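Local coordinates for BREX protein BrxA (Magnetospirillum magneticum, PDB 3BHW) that probably takes part in a type 1 BREX system, which protects the bacterium from double-stranded DNA phage by blocking phage DNA replication after adsorption, at residues Asp119-Arg122 against Lys123-Asp126; Tyr155-Leu158 against Val159-Gly162. All blocks are in the same frame, centred on the assembly; numbering follows the deposited sequence.

Interaction 1: residues Asp119-Arg122 against Lys123-Asp126; sequences DLPR and KMWD
Met124 holds CG beside its own backbone N (chi1 -55°), which turns it back toward the edge of the proline ring formed by CG and CD of Pro121; Met124 CG rests 3.8 Å from Pro121 CG, and the bent chain beyond leaves SD beside CD. Lys123 has CG wedged between its backbone N and carbonyl carbon, a cramped choice that brings its CG 4.1 Å from Pro121 CG, so the proline ring touches the CG methylenes of two successive side chains before the lysine leads off into solvent. From one residue earlier, Leu120 CD1 adds a loose apolar contact to Met124 CB at 4.4 Å. This is the first turn of helix 122-135, entered from an extended loop with Pro121 just ahead of it. Met124 N donates to Pro121 O over 2.9 Å, approaching from above the carbonyl plane and not on a lone pair. One residue on, Arg122 O receives Asp126 N at 3.0 Å in a nearly straight bond (172°), the first regular i to i+4 link here, while Trp125 N gives it a weak, bent second one. The Arg122 guanidinium turns away from this turn to a salt bridge with Asp152 and a cation-pi contact with Tyr155, both on helix 145-161.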
loop_
_atom_site.group_PDB
_atom_site.type_symbol
_atom_site.label_atom_id
_atom_site.label_comp_id
_atom_site.label_asym_id
_atom_site.label_seq_id
_atom_site.Cartn_x
_atom_site.Cartn_y
_atom_site.Cartn_z
ATOM N N ASP A 119 13.598 -14.447 5.716
ATOM C CA ASP A 119 13.097 -13.541 6.734
ATOM C C ASP A 119 13.308 -12.086 6.349
ATOM O O ASP A 119 13.997 -11.763 5.341
ATOM C CB ASP A 119 13.714 -13.870 8.103
ATOM C CG ASP A 119 15.224 -13.756 8.134
ATOM O OD1 ASP A 119 15.832 -13.054 7.316
ATOM O OD2 ASP A 119 15.822 -14.362 9.051
ATOM N N LEU A 120 12.720 -11.198 7.153
ATOM C CA LEU A 120 12.863 -9.773 6.903
ATOM C C LEU A 120 13.003 -9.042 8.231
ATOM O O LEU A 120 12.118 -8.326 8.644
ATOM C CB LEU A 120 11.642 -9.276 6.112
ATOM C CG LEU A 120 11.750 -7.902 5.433
ATOM C CD1 LEU A 120 12.752 -7.971 4.276
ATOM C CD2 LEU A 120 10.393 -7.404 4.930
ATOM N N PRO A 121 14.124 -9.254 8.937
ATOM C CA PRO A 121 14.269 -8.575 10.216
ATOM C C PRO A 121 14.385 -7.068 10.035
ATOM O O PRO A 121 14.775 -6.616 8.950
ATOM C CB PRO A 121 15.562 -9.188 10.776
ATOM C CG PRO A 121 16.290 -9.639 9.638
ATOM C CD PRO A 121 15.266 -10.133 8.668
ATOM N N ARG A 122 14.025 -6.317 11.081
ATOM C CA ARG A 122 14.025 -4.847 11.046
ATOM C C ARG A 122 15.327 -4.173 10.624
ATOM O O ARG A 122 15.284 -3.138 9.973
ATOM C CB ARG A 122 13.495 -4.266 12.351
ATOM C CG ARG A 122 12.058 -4.652 12.610
ATOM C CD ARG A 122 11.064 -3.548 12.214
ATOM N NE ARG A 122 9.710 -3.858 12.703
ATOM C CZ ARG A 122 8.809 -2.940 13.044
ATOM N NH1 ARG A 122 9.115 -1.651 12.961
ATOM N NH2 ARG A 122 7.607 -3.305 13.481
ATOM N N LYS A 123 16.488 -4.753 10.944
ATOM C CA LYS A 123 17.764 -4.184 10.458
ATOM C C LYS A 123 17.772 -4.005 8.927
ATOM O O LYS A 123 18.466 -3.128 8.414
ATOM C CB LYS A 123 18.980 -5.030 10.852
ATOM C CG LYS A 123 18.837 -6.523 10.524
ATOM C CD LYS A 123 20.040 -7.113 9.803
ATOM C CE LYS A 123 20.957 -7.855 10.776
ATOM N NZ LYS A 123 22.062 -7.006 11.285
ATOM N N MET A 124 17.007 -4.840 8.220
ATOM C CA MET A 124 16.912 -4.790 6.743
ATOM C C MET A 124 16.162 -3.552 6.286
ATOM O O MET A 124 16.487 -2.976 5.254
ATOM C CB MET A 124 16.244 -6.066 6.208
ATOM C CG MET A 124 16.964 -7.293 6.688
ATOM S SD MET A 124 17.030 -8.481 5.372
ATOM C CE MET A 124 18.415 -7.856 4.387
ATOM N N TRP A 125 15.144 -3.169 7.053
ATOM C CA TRP A 125 14.447 -1.921 6.789
ATOM C C TRP A 125 15.356 -0.736 7.082
ATOM O O TRP A 125 15.449 0.151 6.279
ATOM C CB TRP A 125 13.153 -1.814 7.581
ATOM C CG TRP A 125 12.545 -0.478 7.483
ATOM C CD1 TRP A 125 12.639 0.507 8.411
ATOM C CD2 TRP A 125 11.791 0.074 6.386
ATOM N NE1 TRP A 125 11.979 1.637 7.980
ATOM C CE2 TRP A 125 11.436 1.392 6.749
ATOM C CE3 TRP A 125 11.353 -0.418 5.154
ATOM C CZ2 TRP A 125 10.699 2.216 5.924
ATOM C CZ3 TRP A 125 10.586 0.430 4.334
ATOM C CH2 TRP A 125 10.276 1.728 4.733
ATOM N N ASP A 126 16.027 -0.784 8.233
ATOM C CA ASP A 126 16.975 0.225 8.652
ATOM C C ASP A 126 18.025 0.503 7.587
ATOM O O ASP A 126 18.271 1.651 7.237
ATOM C CB ASP A 126 17.674 -0.276 9.916
ATOM C CG ASP A 126 16.986 0.175 11.179
ATOM O OD1 ASP A 126 15.771 0.475 11.157
ATOM O OD2 ASP A 126 17.680 0.220 12.219
#

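Interaction 2: residues Tyr155-Leu158 against Val159-Gly162; sequences YRIL and VEVG
Tyr155 O and Val159 N open a ladder of backbone hydrogen bonds, 2.9 Å apart, that ties each residue of 155-158 to the one four places on. Glu160 N reaches Arg156 O over 2.8 Å. Val161 N reaches Ile157 O over 3.0 Å, and both of these bonds are fairly straight. The last rung, from Gly162 N to Leu158 O, is longer and weak, its angle down to 134°.

That weakening marks the C-terminal end of helix 145-161: Gly162 takes a phi of 105°, a positive value that glycine, having no CB, adopts without strain, and the chain leaves the helix there. Leu158 also makes a backbone hydrogen bond with Ile164, so the segment beyond the glycine stays close to this last turn.

Side chains meet the preceding turn mostly by packing on its carbonyl oxygens. Val161 CG1 sits between its own backbone N and carbonyl carbon (chi1 54°), which places that methyl 3.2 Å from Ile157 O and also near Leu158 O. Val159 CG2 lies 3.5 Å from Tyr155 O. Glu160 runs back past Arg156 O, its CG 3.3 Å away, and crosses Ile157 at a slant, with Glu160 OE1 3.5 Å from Ile157 CA and CG1 of the isoleucine a little farther off.

Among the charged groups, Arg156 NE and Glu160 OE1 remain 5.6 Å apart, too far for a salt bridge although the opposite charges may attract weakly. The glutamate carboxylate instead accepts hydrogen bonds from the backbone N of Leu17 and of Lys18, one to each oxygen, and Arg156 NE has a weak bond to Ser16 OG. On the buried side, Ile157 and Val161 pack against Phe91 of helix 83-97.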
loop_
_atom_site.group_PDB
_atom_site.type_symbol
_atom_site.label_atom_id
_atom_site.label_comp_id
_atom_site.label_asym_id
_atom_site.label_seq_id
_atom_site.Cartn_x
_atom_site.Cartn_y
_atom_site.Cartn_z
ATOM N N TYR A 155 5.757 -2.711 8.010
ATOM C CA TYR A 155 5.637 -4.119 8.396
ATOM C C TYR A 155 4.201 -4.543 8.616
ATOM O O TYR A 155 3.835 -5.705 8.341
ATOM C CB TYR A 155 6.480 -4.399 9.634
ATOM C CG TYR A 155 7.955 -4.613 9.303
ATOM C CD1 TYR A 155 8.859 -3.544 9.113
ATOM C CD2 TYR A 155 8.448 -5.917 9.178
ATOM C CE1 TYR A 155 10.225 -3.800 8.813
ATOM C CE2 TYR A 155 9.778 -6.169 8.865
ATOM C CZ TYR A 155 10.663 -5.114 8.685
ATOM O OH TYR A 155 11.970 -5.453 8.375
ATOM N N ARG A 156 3.346 -3.627 9.088
ATOM C CA ARG A 156 1.926 -3.938 9.253
ATOM C C ARG A 156 1.283 -4.246 7.868
ATOM O O ARG A 156 0.504 -5.219 7.707
ATOM C CB ARG A 156 1.189 -2.762 9.915
ATOM C CG ARG A 156 -0.187 -3.046 10.338
ATOM C CD ARG A 156 -0.641 -2.103 11.471
ATOM N NE ARG A 156 -0.800 -0.729 11.021
ATOM C CZ ARG A 156 0.047 0.270 11.278
ATOM N NH1 ARG A 156 -0.212 1.467 10.789
ATOM N NH2 ARG A 156 1.153 0.083 11.995
ATOM N N ILE A 157 1.621 -3.452 6.851
ATOM C CA ILE A 157 1.153 -3.700 5.489
ATOM C C ILE A 157 1.533 -5.105 5.046
ATOM O O ILE A 157 0.727 -5.816 4.458
ATOM C CB ILE A 157 1.757 -2.665 4.512
ATOM C CG1 ILE A 157 0.998 -1.362 4.643
ATOM C CG2 ILE A 157 1.501 -3.091 3.088
ATOM C CD1 ILE A 157 1.681 -0.189 3.998
ATOM N N LEU A 158 2.761 -5.487 5.347
ATOM C CA LEU A 158 3.266 -6.777 4.925
ATOM C C LEU A 158 2.589 -7.897 5.690
ATOM O O LEU A 158 2.368 -8.970 5.129
ATOM C CB LEU A 158 4.781 -6.812 5.069
ATOM C CG LEU A 158 5.570 -5.863 4.142
ATOM C CD1 LEU A 158 7.013 -6.144 4.373
ATOM C CD2 LEU A 158 5.236 -5.989 2.636
ATOM N N VAL A 159 2.235 -7.650 6.948
ATOM C CA VAL A 159 1.457 -8.616 7.724
ATOM C C VAL A 159 0.034 -8.725 7.106
ATOM O O VAL A 159 -0.504 -9.836 6.909
ATOM C CB VAL A 159 1.384 -8.223 9.217
ATOM C CG1 VAL A 159 0.201 -8.905 9.924
ATOM C CG2 VAL A 159 2.715 -8.543 9.955
ATOM N N GLU A 160 -0.578 -7.592 6.783
ATOM C CA GLU A 160 -1.944 -7.593 6.233
ATOM C C GLU A 160 -2.052 -8.388 4.937
ATOM O O GLU A 160 -3.010 -9.167 4.734
ATOM C CB GLU A 160 -2.460 -6.168 5.970
ATOM C CG GLU A 160 -2.786 -5.347 7.202
ATOM C CD GLU A 160 -3.119 -3.882 6.855
ATOM O OE1 GLU A 160 -2.282 -3.212 6.209
ATOM O OE2 GLU A 160 -4.214 -3.390 7.219
ATOM N N VAL A 161 -1.096 -8.172 4.035
ATOM C CA VAL A 161 -1.143 -8.873 2.766
ATOM C C VAL A 161 -0.709 -10.316 2.916
ATOM O O VAL A 161 -1.049 -11.135 2.076
ATOM C CB VAL A 161 -0.363 -8.172 1.622
ATOM C CG1 VAL A 161 1.088 -7.890 2.031
ATOM C CG2 VAL A 161 -0.461 -9.077 0.296
ATOM N N GLY A 162 0.015 -10.622 3.985
ATOM C CA GLY A 162 0.380 -11.995 4.294
ATOM C C GLY A 162 1.821 -12.352 4.017
ATOM O O GLY A 162 2.224 -13.512 4.221
#

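How the interactions relate
Interaction 1 comes first along the chain, at the start of helix 122-135; interaction 2 follows at the end of helix 145-161, the next helix in sequence. Their centres are about 14 Å apart on the same side of the chain's centre, with interaction 1 lying farther out. They nevertheless touch: Tyr155 OH probably hydrogen-bonds to Leu120 O at 2.9 Å, and Leu120 CD2 packs on Leu158 CD1 at 3.6 Å. The last two turns of helix 145-161 thus pack against the loop that leads into helix 122-135, joining two consecutive helices of this largely helical, strand-free protein. Tyr170, from the segment after helix 145-161, meets both Arg122 and Tyr155.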